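Local coordinates for protein putative O-Methyltransferase (Corynebacterium glutamicum, PDB 3DR5) that probably acts as an O-methyltransferase that uses S-adenosyl-L-methionine as its methyl donor, although its substrate is unknown, at residues A[157-162]-A[208-213]. Numbering follows the deposited sequence.
Sequences GALVLA and TVVTKA
Strands 157-161 and 208-212 are paired antiparallel through Leu159 with Val210 and Leu161 with Thr208, where the sheet of a Rossmann-like methyltransferase changes from parallel to antiparallel. In this class I fold, with strand order 3-2-1-4-5-7-6, strand 157-161 runs parallel to 130-135 on one flank, whereas strand 207-212 on the other is the reversed seventh strand characteristic of the family. The segment axes come within 4.4 Å, their directions 163° apart, close to antiparallel. Five backbone hydrogen bonds build the ladder. Leu159 and Val210 donate to each other, with Leu159 N 2.8 Å from Val210 O. Leu161 and Thr208 form the second reciprocal pair, in which Leu161 N lies 2.7 Å from Thr208 O. Between them, Val160 is paired with Val209 without hydrogen bonds, and Val209 CA also sends a CA-H...O contact to Leu159 O at 3.0 Å.

The two faces of the pair meet different neighbours. Leu159, Leu161 and Val210 turn to helix 142-152, with Leu159 CB 4.2 Å from Val210 CG1. On the other face, Val160 and Val209 lie side by side; CG2 of Val160, anti to its carbonyl carbon, comes 4.1 Å from Val209 CB. Farther along, Ala158 CB packs on CB and CG2 of Thr211, and Thr47 of the second subunit touches Val209 and Thr211, bringing this face to the dimer contact. Lys212 closes the ladder by its backbone, while its side chain turns at CE (chi3 -74°) and leads away from strand 157-161; NZ hydrogen-bonds to the backbone carbonyl oxygens of Trp150 and Leu153. In the closing backbone bond, Lys212 N donates to Gly157 O at 2.8 Å.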
# COMPACT_ATOMS: atom_id res chain seq x y z
N GLY A 157 5.59 8.40 -7.42
CA GLY A 157 5.71 8.84 -6.03
C GLY A 157 4.37 8.92 -5.32
O GLY A 157 3.35 9.20 -5.94
N ALA A 158 4.40 8.71 -4.01
CA ALA A 158 3.17 8.72 -3.23
C ALA A 158 3.11 9.73 -2.11
O ALA A 158 4.07 9.89 -1.35
CB ALA A 158 2.90 7.33 -2.66
N LEU A 159 1.95 10.38 -2.00
CA LEU A 159 1.69 11.30 -0.91
C LEU A 159 0.73 10.51 -0.00
O LEU A 159 -0.33 10.04 -0.45
CB LEU A 159 0.98 12.57 -1.42
CG LEU A 159 0.43 13.53 -0.35
CD1 LEU A 159 1.57 14.07 0.52
CD2 LEU A 159 -0.29 14.67 -1.06
N VAL A 160 1.10 10.34 1.26
CA VAL A 160 0.29 9.60 2.23
C VAL A 160 -0.26 10.55 3.30
O VAL A 160 0.50 11.16 4.05
CB VAL A 160 1.11 8.48 2.90
CG1 VAL A 160 0.23 7.70 3.85
CG2 VAL A 160 1.68 7.56 1.83
N LEU A 161 -1.59 10.68 3.35
CA LEU A 161 -2.25 11.58 4.30
C LEU A 161 -2.99 10.83 5.40
O LEU A 161 -4.06 10.26 5.18
CB LEU A 161 -3.22 12.49 3.54
CG LEU A 161 -2.60 13.26 2.36
CD1 LEU A 161 -3.68 13.97 1.55
CD2 LEU A 161 -1.57 14.26 2.88
N ALA A 162 -2.42 10.85 6.60
CA ALA A 162 -3.01 10.18 7.76
C ALA A 162 -4.31 10.81 8.25
O ALA A 162 -4.48 12.03 8.19
CB ALA A 162 -2.00 10.15 8.90
N THR A 208 -5.45 8.48 3.06
CA THR A 208 -5.55 8.81 1.65
C THR A 208 -4.14 8.84 1.08
O THR A 208 -3.29 9.63 1.53
CB THR A 208 -6.20 10.18 1.38
OG1 THR A 208 -7.52 10.21 1.94
CG2 THR A 208 -6.31 10.43 -0.12
N VAL A 209 -3.86 7.97 0.12
CA VAL A 209 -2.57 7.99 -0.51
C VAL A 209 -2.81 8.32 -1.98
O VAL A 209 -3.64 7.71 -2.66
CB VAL A 209 -1.74 6.66 -0.29
CG1 VAL A 209 -2.61 5.59 0.28
CG2 VAL A 209 -1.04 6.24 -1.56
N VAL A 210 -2.12 9.33 -2.47
CA VAL A 210 -2.27 9.73 -3.84
C VAL A 210 -0.90 9.68 -4.48
O VAL A 210 0.04 10.39 -4.09
CB VAL A 210 -3.03 11.13 -3.93
CG1 VAL A 210 -3.02 11.81 -2.59
CG2 VAL A 210 -2.47 11.98 -5.02
N THR A 211 -0.78 8.82 -5.48
CA THR A 211 0.49 8.68 -6.15
C THR A 211 0.43 9.31 -7.53
O THR A 211 -0.61 9.30 -8.20
CB THR A 211 0.97 7.19 -6.14
OG1 THR A 211 1.10 6.68 -7.47
CG2 THR A 211 0.04 6.33 -5.32
N LYS A 212 1.55 9.90 -7.94
CA LYS A 212 1.64 10.57 -9.22
C LYS A 212 1.79 9.54 -10.32
O LYS A 212 2.76 8.79 -10.39
CB LYS A 212 2.82 11.56 -9.22
CG LYS A 212 2.90 12.44 -10.45
CD LYS A 212 4.01 13.48 -10.35
CE LYS A 212 3.64 14.62 -9.39
NZ LYS A 212 4.67 15.70 -9.40
N ALA A 213 0.79 9.50 -11.19
CA ALA A 213 0.77 8.55 -12.29
C ALA A 213 1.93 8.69 -13.25
O ALA A 213 2.47 9.78 -13.44
CB ALA A 213 -0.56 8.68 -13.05